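PDB 2G2Q: glutaredoxin-2, which passes disulfide bonds to membrane proteins of the assembling vaccinia virion as a thiol-disulfide oxidoreductase of the glutaredoxin family. Local coordinates for residues Met1-Ile15 with Ser67-Gln79. Residues are numbered along the deposited sequence; the frame is centred on the assembly and turned at random.
With SO4 (sulfate ion), chain D.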
HETATM    1  N   MSE A   1      15.776   4.886  17.673  1.00 42.65           N
HETATM    2  CA  MSE A   1      15.715   5.240  16.220  1.00 43.32           C
HETATM    3  C   MSE A   1      14.356   4.849  15.661  1.00 41.11           C
HETATM    4  O   MSE A   1      13.820   3.805  16.016  1.00 41.38           O
HETATM    5  CB  MSE A   1      16.817   4.509  15.459  1.00 43.24           C
HETATM    6  CG  MSE A   1      16.910   4.819  13.978  1.00 44.59           C
HETATM    7 SE   MSE A   1      18.444   3.874  13.204  0.70 48.80          SE
HETATM    8  CE  MSE A   1      19.947   4.836  14.106  0.70 46.76           C
ATOM      9  N   LYS A   2      13.799   5.685  14.790  1.00 39.10           N
ATOM     10  CA  LYS A   2      12.469   5.425  14.258  1.00 36.95           C
ATOM     11  C   LYS A   2      12.490   4.230  13.324  1.00 35.69           C
ATOM     12  O   LYS A   2      13.475   3.962  12.644  1.00 35.79           O
ATOM     13  CB  LYS A   2      11.882   6.663  13.574  1.00 36.92           C
ATOM     14  CG  LYS A   2      11.246   7.657  14.541  1.00 36.22           C
ATOM     15  CD  LYS A   2      11.673   9.073  14.224  1.00 36.34           C
ATOM     16  CE  LYS A   2      10.613   9.861  13.467  1.00 36.60           C
ATOM     17  NZ  LYS A   2      10.149  11.050  14.256  1.00 35.06           N
ATOM     18  N   ASN A   3      11.409   3.478  13.328  1.00 33.97           N
ATOM     19  CA  ASN A   3      11.252   2.451  12.341  1.00 32.42           C
ATOM     20  C   ASN A   3      10.722   3.100  11.062  1.00 31.59           C
ATOM     21  O   ASN A   3      10.215   4.224  11.089  1.00 31.44           O
ATOM     22  CB  ASN A   3      10.357   1.327  12.876  1.00 31.98           C
ATOM     23  CG  ASN A   3      10.997   0.583  14.053  1.00 32.04           C
ATOM     24  OD1 ASN A   3      12.173   0.215  14.003  1.00 30.76           O
ATOM     25  ND2 ASN A   3      10.220   0.357  15.115  1.00 30.93           N
ATOM     26  N   VAL A   4      10.863   2.401   9.944  1.00 30.60           N
ATOM     27  CA  VAL A   4      10.504   2.938   8.643  1.00 29.74           C
ATOM     28  C   VAL A   4       9.268   2.221   8.080  1.00 29.54           C
ATOM     29  O   VAL A   4       9.229   0.988   8.018  1.00 29.60           O
ATOM     30  CB  VAL A   4      11.691   2.789   7.670  1.00 29.47           C
ATOM     31  CG1 VAL A   4      11.484   3.624   6.438  1.00 30.25           C
ATOM     32  CG2 VAL A   4      12.992   3.204   8.361  1.00 30.11           C
ATOM     33  N   LEU A   5       8.253   2.995   7.705  1.00 28.99           N
ATOM     34  CA  LEU A   5       7.164   2.492   6.877  1.00 28.85           C
ATOM     35  C   LEU A   5       7.530   2.675   5.404  1.00 29.09           C
ATOM     36  O   LEU A   5       7.966   3.757   5.001  1.00 28.85           O
ATOM     37  CB  LEU A   5       5.837   3.194   7.192  1.00 28.45           C
ATOM     38  CG  LEU A   5       5.362   3.066   8.655  1.00 28.90           C
ATOM     39  CD1 LEU A   5       4.099   3.919   8.985  1.00 26.82           C
ATOM     40  CD2 LEU A   5       5.189   1.599   9.070  1.00 25.61           C
ATOM     41  N   ILE A   6       7.375   1.604   4.624  1.00 28.79           N
ATOM     42  CA  ILE A   6       7.623   1.635   3.191  1.00 28.59           C
ATOM     43  C   ILE A   6       6.306   1.412   2.486  1.00 28.62           C
ATOM     44  O   ILE A   6       5.685   0.348   2.610  1.00 29.02           O
ATOM     45  CB  ILE A   6       8.662   0.568   2.732  1.00 28.78           C
ATOM     46  CG1 ILE A   6      10.023   0.805   3.397  1.00 28.62           C
ATOM     47  CG2 ILE A   6       8.871   0.612   1.247  1.00 28.11           C
ATOM     48  CD1 ILE A   6      10.286  -0.144   4.498  1.00 28.43           C
ATOM     49  N   ILE A   7       5.879   2.439   1.764  1.00 28.13           N
ATOM     50  CA  ILE A   7       4.627   2.420   1.025  1.00 27.39           C
ATOM     51  C   ILE A   7       4.836   2.249  -0.492  1.00 27.39           C
ATOM     52  O   ILE A   7       5.491   3.063  -1.128  1.00 26.81           O
ATOM     53  CB  ILE A   7       3.849   3.712   1.295  1.00 27.32           C
ATOM     54  CG1 ILE A   7       3.601   3.843   2.809  1.00 26.85           C
ATOM     55  CG2 ILE A   7       2.529   3.731   0.496  1.00 26.94           C
ATOM     56  CD1 ILE A   7       3.235   5.247   3.267  1.00 26.49           C
ATOM     57  N   PHE A   8       4.271   1.173  -1.036  1.00 27.59           N
ATOM     58  CA  PHE A   8       4.250   0.903  -2.464  1.00 28.03           C
ATOM     59  C   PHE A   8       2.906   1.275  -3.047  1.00 28.31           C
ATOM     60  O   PHE A   8       1.869   0.955  -2.478  1.00 28.38           O
ATOM     61  CB  PHE A   8       4.451  -0.600  -2.722  1.00 28.42           C
ATOM     62  CG  PHE A   8       5.872  -1.084  -2.520  1.00 29.10           C
ATOM     63  CD1 PHE A   8       6.686  -1.367  -3.616  1.00 28.79           C
ATOM     64  CD2 PHE A   8       6.388  -1.273  -1.235  1.00 27.65           C
ATOM     65  CE1 PHE A   8       8.001  -1.822  -3.425  1.00 28.70           C
ATOM     66  CE2 PHE A   8       7.686  -1.714  -1.050  1.00 27.34           C
ATOM     67  CZ  PHE A   8       8.498  -1.987  -2.134  1.00 27.51           C
ATOM     68  N   GLY A   9       2.927   1.927  -4.206  1.00 28.86           N
ATOM     69  CA  GLY A   9       1.724   2.190  -5.001  1.00 28.50           C
ATOM     70  C   GLY A   9       2.089   2.946  -6.271  1.00 28.60           C
ATOM     71  O   GLY A   9       3.229   3.341  -6.438  1.00 27.91           O
ATOM     72  N   LYS A  10       1.128   3.134  -7.174  1.00 29.53           N
ATOM     73  CA  LYS A  10       1.319   4.035  -8.316  1.00 30.70           C
ATOM     74  C   LYS A  10       1.437   5.478  -7.862  1.00 31.26           C
ATOM     75  O   LYS A  10       0.691   5.918  -6.976  1.00 31.56           O
ATOM     76  CB  LYS A  10       0.167   3.935  -9.299  1.00 30.84           C
ATOM     77  CG  LYS A  10       0.424   2.973 -10.436  1.00 32.21           C
ATOM     78  CD  LYS A  10      -0.841   2.705 -11.234  1.00 32.83           C
ATOM     79  CE  LYS A  10      -1.264   3.912 -12.009  1.00 33.74           C
ATOM     80  NZ  LYS A  10      -2.375   3.540 -12.902  1.00 34.09           N
ATOM     81  N   PRO A  11       2.385   6.219  -8.455  1.00 31.69           N
ATOM     82  CA  PRO A  11       2.483   7.640  -8.185  1.00 31.88           C
ATOM     83  C   PRO A  11       1.312   8.356  -8.860  1.00 32.52           C
ATOM     84  O   PRO A  11       0.753   7.852  -9.845  1.00 32.53           O
ATOM     85  CB  PRO A  11       3.787   8.027  -8.890  1.00 31.90           C
ATOM     86  CG  PRO A  11       3.917   7.047 -10.021  1.00 31.15           C
ATOM     87  CD  PRO A  11       3.402   5.766  -9.428  1.00 31.66           C
ATOM     88  N   TYR A  12       0.955   9.527  -8.346  1.00 33.41           N
ATOM     89  CA  TYR A  12      -0.038  10.387  -8.982  1.00 34.59           C
ATOM     90  C   TYR A  12      -1.409   9.733  -9.124  1.00 34.72           C
ATOM     91  O   TYR A  12      -2.074   9.872 -10.136  1.00 35.01           O
ATOM     92  CB  TYR A  12       0.493  10.913 -10.328  1.00 35.11           C
ATOM     93  CG  TYR A  12       1.892  11.478 -10.201  1.00 36.46           C
ATOM     94  CD1 TYR A  12       2.120  12.689  -9.530  1.00 37.12           C
ATOM     95  CD2 TYR A  12       2.992  10.798 -10.728  1.00 36.64           C
ATOM     96  CE1 TYR A  12       3.407  13.206  -9.398  1.00 38.00           C
ATOM     97  CE2 TYR A  12       4.290  11.308 -10.601  1.00 36.26           C
ATOM     98  CZ  TYR A  12       4.487  12.508  -9.936  1.00 37.45           C
ATOM     99  OH  TYR A  12       5.768  13.028  -9.806  1.00 39.07           O
ATOM    100  N   CYS A  13      -1.828   9.009  -8.100  1.00 35.28           N
ATOM    101  CA  CYS A  13      -3.199   8.555  -8.049  1.00 36.74           C
ATOM    102  C   CYS A  13      -3.790   8.700  -6.649  1.00 36.01           C
ATOM    103  O   CYS A  13      -3.090   8.608  -5.638  1.00 35.13           O
ATOM    104  CB  CYS A  13      -3.355   7.146  -8.619  1.00 36.89           C
ATOM    105  SG  CYS A  13      -3.253   5.885  -7.407  1.00 44.31           S
ATOM    106  N   SER A  14      -5.092   8.949  -6.626  1.00 36.15           N
ATOM    107  CA  SER A  14      -5.824   9.305  -5.416  1.00 36.44           C
ATOM    108  C   SER A  14      -5.671   8.319  -4.259  1.00 36.36           C
ATOM    109  O   SER A  14      -5.508   8.734  -3.110  1.00 36.37           O
ATOM    110  CB  SER A  14      -7.292   9.486  -5.763  1.00 36.16           C
ATOM    111  OG  SER A  14      -7.406  10.529  -6.709  1.00 38.04           O
ATOM    112  N   ILE A  15      -5.714   7.026  -4.565  1.00 36.28           N
ATOM    113  CA  ILE A  15      -5.726   6.003  -3.533  1.00 36.77           C
ATOM    114  C   ILE A  15      -4.407   5.988  -2.765  1.00 36.87           C
ATOM    115  O   ILE A  15      -4.388   6.192  -1.556  1.00 37.05           O
ATOM    116  CB  ILE A  15      -6.151   4.607  -4.096  1.00 37.01           C
ATOM    117  CG1 ILE A  15      -7.675   4.554  -4.274  1.00 37.65           C
ATOM    118  CG2 ILE A  15      -5.738   3.466  -3.169  1.00 35.98           C
ATOM    119  CD1 ILE A  15      -8.236   5.458  -5.392  1.00 39.17           C
ATOM    120  N   SER A  67      -4.754  -1.383 -11.158  1.00 27.58           N
ATOM    121  CA  SER A  67      -3.419  -0.904 -10.783  1.00 27.85           C
ATOM    122  C   SER A  67      -3.499   0.330  -9.885  1.00 28.01           C
ATOM    123  O   SER A  67      -2.621   0.576  -9.075  1.00 27.85           O
ATOM    124  CB  SER A  67      -2.563  -0.595 -12.016  1.00 27.24           C
ATOM    125  OG  SER A  67      -3.064   0.527 -12.718  1.00 26.10           O
ATOM    126  N   ASN A  68      -4.562   1.102 -10.049  1.00 28.87           N
ATOM    127  CA  ASN A  68      -4.797   2.298  -9.240  1.00 29.56           C
ATOM    128  C   ASN A  68      -5.101   2.002  -7.802  1.00 29.91           C
ATOM    129  O   ASN A  68      -5.090   2.916  -6.994  1.00 30.72           O
ATOM    130  CB  ASN A  68      -5.953   3.116  -9.824  1.00 29.60           C
ATOM    131  CG  ASN A  68      -5.637   3.641 -11.196  1.00 29.09           C
ATOM    132  OD1 ASN A  68      -4.554   4.164 -11.433  1.00 28.53           O
ATOM    133  ND2 ASN A  68      -6.565   3.485 -12.110  1.00 30.30           N
ATOM    134  N   TYR A  69      -5.373   0.735  -7.491  1.00 29.87           N
ATOM    135  CA  TYR A  69      -5.771   0.333  -6.143  1.00 30.32           C
ATOM    136  C   TYR A  69      -4.781  -0.613  -5.493  1.00 30.47           C
ATOM    137  O   TYR A  69      -5.140  -1.308  -4.559  1.00 30.44           O
ATOM    138  CB  TYR A  69      -7.172  -0.334  -6.167  1.00 30.45           C
ATOM    139  CG  TYR A  69      -8.232   0.585  -6.657  1.00 29.55           C
ATOM    140  CD1 TYR A  69      -8.919   1.419  -5.787  1.00 29.67           C
ATOM    141  CD2 TYR A  69      -8.522   0.668  -8.012  1.00 30.74           C
ATOM    142  CE1 TYR A  69      -9.907   2.311  -6.269  1.00 29.35           C
ATOM    143  CE2 TYR A  69      -9.495   1.541  -8.492  1.00 30.45           C
ATOM    144  CZ  TYR A  69     -10.172   2.362  -7.615  1.00 29.87           C
ATOM    145  OH  TYR A  69     -11.134   3.213  -8.120  1.00 33.16           O
ATOM    146  N   ILE A  70      -3.576  -0.701  -6.052  1.00 31.20           N
ATOM    147  CA  ILE A  70      -2.475  -1.414  -5.436  1.00 31.83           C
ATOM    148  C   ILE A  70      -1.895  -0.488  -4.374  1.00 32.15           C
ATOM    149  O   ILE A  70      -1.443   0.627  -4.680  1.00 31.99           O
ATOM    150  CB  ILE A  70      -1.316  -1.697  -6.443  1.00 32.31           C
ATOM    151  CG1 ILE A  70      -1.784  -2.408  -7.718  1.00 33.04           C
ATOM    152  CG2 ILE A  70      -0.143  -2.427  -5.759  1.00 32.76           C
ATOM    153  CD1 ILE A  70      -2.722  -3.548  -7.516  1.00 33.78           C
ATOM    154  N   VAL A  71      -1.927  -0.922  -3.126  1.00 32.47           N
ATOM    155  CA  VAL A  71      -1.137  -0.242  -2.100  1.00 32.98           C
ATOM    156  C   VAL A  71      -0.706  -1.228  -1.032  1.00 32.97           C
ATOM    157  O   VAL A  71      -1.515  -1.995  -0.509  1.00 33.61           O
ATOM    158  CB  VAL A  71      -1.847   1.036  -1.524  1.00 33.65           C
ATOM    159  CG1 VAL A  71      -3.261   0.714  -0.987  1.00 33.26           C
ATOM    160  CG2 VAL A  71      -0.959   1.753  -0.487  1.00 32.29           C
ATOM    161  N   SER A  72       0.586  -1.231  -0.750  1.00 32.54           N
ATOM    162  CA  SER A  72       1.132  -2.080   0.274  1.00 32.52           C
ATOM    163  C   SER A  72       2.063  -1.299   1.186  1.00 31.52           C
ATOM    164  O   SER A  72       2.846  -0.453   0.731  1.00 31.41           O
ATOM    165  CB  SER A  72       1.878  -3.257  -0.359  1.00 33.53           C
ATOM    166  OG  SER A  72       1.036  -3.948  -1.263  1.00 36.49           O
ATOM    167  N   ILE A  73       1.981  -1.615   2.473  1.00 30.76           N
ATOM    168  CA  ILE A  73       2.807  -1.013   3.504  1.00 30.09           C
ATOM    169  C   ILE A  73       3.655  -2.076   4.242  1.00 29.56           C
ATOM    170  O   ILE A  73       3.150  -3.096   4.711  1.00 29.05           O
ATOM    171  CB  ILE A  73       1.951  -0.207   4.495  1.00 30.38           C
ATOM    172  CG1 ILE A  73       1.137   0.864   3.752  1.00 30.40           C
ATOM    173  CG2 ILE A  73       2.821   0.426   5.578  1.00 31.16           C
ATOM    174  CD1 ILE A  73       0.108   1.592   4.631  1.00 30.04           C
ATOM    175  N   PHE A  74       4.949  -1.806   4.324  1.00 28.60           N
ATOM    176  CA  PHE A  74       5.867  -2.608   5.096  1.00 28.60           C
ATOM    177  C   PHE A  74       6.452  -1.764   6.221  1.00 28.78           C
ATOM    178  O   PHE A  74       6.501  -0.526   6.156  1.00 28.60           O
ATOM    179  CB  PHE A  74       7.011  -3.129   4.222  1.00 28.63           C
ATOM    180  CG  PHE A  74       6.568  -4.039   3.132  1.00 28.36           C
ATOM    181  CD1 PHE A  74       6.133  -3.527   1.910  1.00 29.72           C
ATOM    182  CD2 PHE A  74       6.575  -5.399   3.317  1.00 27.56           C
ATOM    183  CE1 PHE A  74       5.703  -4.370   0.898  1.00 29.28           C
ATOM    184  CE2 PHE A  74       6.166  -6.244   2.306  1.00 29.81           C
ATOM    185  CZ  PHE A  74       5.716  -5.731   1.095  1.00 29.10           C
ATOM    186  N   LYS A  75       6.907  -2.455   7.249  1.00 28.68           N
ATOM    187  CA  LYS A  75       7.458  -1.810   8.418  1.00 28.79           C
ATOM    188  C   LYS A  75       8.860  -2.383   8.546  1.00 28.39           C
ATOM    189  O   LYS A  75       9.031  -3.592   8.717  1.00 28.78           O
ATOM    190  CB  LYS A  75       6.571  -2.095   9.644  1.00 28.53           C
ATOM    191  CG  LYS A  75       7.030  -1.425  10.926  1.00 29.35           C
ATOM    192  CD  LYS A  75       6.018  -1.569  12.074  1.00 28.65           C
ATOM    193  CE  LYS A  75       5.962  -2.987  12.647  1.00 28.14           C
ATOM    194  NZ  LYS A  75       4.911  -3.093  13.711  1.00 28.41           N
ATOM    195  N   TYR A  76       9.864  -1.521   8.402  1.00 28.01           N
ATOM    196  CA  TYR A  76      11.260  -1.937   8.512  1.00 27.25           C
ATOM    197  C   TYR A  76      11.907  -1.390   9.784  1.00 27.21           C
ATOM    198  O   TYR A  76      11.813  -0.185  10.085  1.00 26.78           O
ATOM    199  CB  TYR A  76      12.080  -1.486   7.282  1.00 27.17           C
ATOM    200  CG  TYR A  76      13.512  -1.966   7.335  1.00 26.95           C
ATOM    201  CD1 TYR A  76      13.803  -3.333   7.365  1.00 25.22           C
ATOM    202  CD2 TYR A  76      14.579  -1.066   7.383  1.00 27.06           C
ATOM    203  CE1 TYR A  76      15.104  -3.795   7.404  1.00 25.85           C
ATOM    204  CE2 TYR A  76      15.904  -1.523   7.430  1.00 25.89           C
ATOM    205  CZ  TYR A  76      16.152  -2.895   7.451  1.00 26.75           C
ATOM    206  OH  TYR A  76      17.456  -3.388   7.521  1.00 28.11           O
ATOM    207  N   ASN A  77      12.584  -2.272  10.512  1.00 27.12           N
ATOM    208  CA  ASN A  77      13.346  -1.859  11.685  1.00 27.04           C
ATOM    209  C   ASN A  77      14.832  -1.830  11.393  1.00 27.32           C
ATOM    210  O   ASN A  77      15.479  -2.877  11.385  1.00 27.82           O
ATOM    211  CB  ASN A  77      13.040  -2.753  12.909  1.00 26.46           C
ATOM    212  CG  ASN A  77      13.728  -2.268  14.185  1.00 24.95           C
ATOM    213  OD1 ASN A  77      14.925  -1.935  14.198  1.00 24.07           O
ATOM    214  ND2 ASN A  77      12.974  -2.217  15.255  1.00 23.55           N
ATOM    215  N   PRO A  78      15.400  -0.623  11.231  1.00 27.88           N
ATOM    216  CA  PRO A  78      16.795  -0.435  10.777  1.00 27.51           C
ATOM    217  C   PRO A  78      17.854  -0.915  11.789  1.00 27.68           C
ATOM    218  O   PRO A  78      19.016  -1.183  11.426  1.00 28.17           O
ATOM    219  CB  PRO A  78      16.906   1.083  10.610  1.00 27.42           C
ATOM    220  CG  PRO A  78      15.500   1.601  10.639  1.00 28.07           C
ATOM    221  CD  PRO A  78      14.748   0.666  11.534  1.00 27.58           C
ATOM    222  N   GLN A  79      17.463  -1.005  13.048  1.00 27.34           N
ATOM    223  CA  GLN A  79      18.376  -1.430  14.093  1.00 27.21           C
ATOM    224  C   GLN A  79      18.412  -2.957  14.199  1.00 27.00           C
ATOM    225  O   GLN A  79      19.487  -3.553  14.248  1.00 26.80           O
ATOM    226  CB  GLN A  79      17.961  -0.790  15.418  1.00 27.26           C
ATOM    227  CG  GLN A  79      18.108   0.718  15.432  1.00 27.91           C
ATOM    228  CD  GLN A  79      19.439   1.159  16.011  1.00 31.23           C
ATOM    229  OE1 GLN A  79      20.505   0.678  15.607  1.00 32.40           O
ATOM    230  NE2 GLN A  79      19.386   2.076  16.979  1.00 30.32           N
TER
HETATM  231  S   SO4 D 125       6.806  -0.585  15.865  1.00 57.10           S
HETATM  232  O1  SO4 D 125       7.493  -1.808  15.475  1.00 57.18           O
HETATM  233  O2  SO4 D 125       5.527  -0.486  15.164  1.00 57.82           O
HETATM  234  O3  SO4 D 125       6.569  -0.647  17.309  1.00 58.74           O
HETATM  235  O4  SO4 D 125       7.641   0.573  15.550  1.00 56.05           O
HETATM  236  O   HOH W   1      -1.284   1.894  -6.833  1.00 25.91           O
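The rings of Phe8 and Phe74 meet obliquely, their planes 75° apart and CE2 of Phe8 3.8 Å from CD1 of Phe74. Each ring has a strand carbonyl near its plane at the edge, Ser72 O for Phe8 and Ile6 O for Phe74; Phe85 packs edge-to-face with Phe74. The CG1-CD1 branch of Ile15 meets the Tyr69 ring obliquely, its CD1 3.7 Å from Tyr69 CE1, while Phe94 meets the same ring.

Strands 3-9 and 71-77 pair antiparallel through six backbone bonds, among them the nearly straight Val4 N to Tyr76 O at 2.8 Å. Beta-branched residues suit such extended chains: Ile7 and Ile73 lie side by side, CG1 to CG1 4.0 Å. At one end Asn3, whose amide N-H suits an anion, donates from ND2 to O4 of a sulfate, probably from the crystallisation liquor, 2.6 Å away; Tyr30 OH and Tyr116 OH also hold it. Lys75, bent at chi3 (72°), brings NZ to the same ion and also bonds the carbonyls of Ile111 and Ala114. At the other end the long Lys10 side chain carries NZ to Asn68 OD1 at 2.7 Å, above the carbonyl plane, and to Ser67 OG, which also bonds Ala64 O. Cys13, whose redox-active disulfide with Cys16 is not formed here, N-caps helix 14-24, SG 3.5 Å from Asn68 O.

In this thioredoxin fold, the two strands lie centrally, between strands 30-36 and 82-85. Val19 and Val23 of helix 14-24 cover the face bearing Leu5, Ile7, Val71 and Ile73.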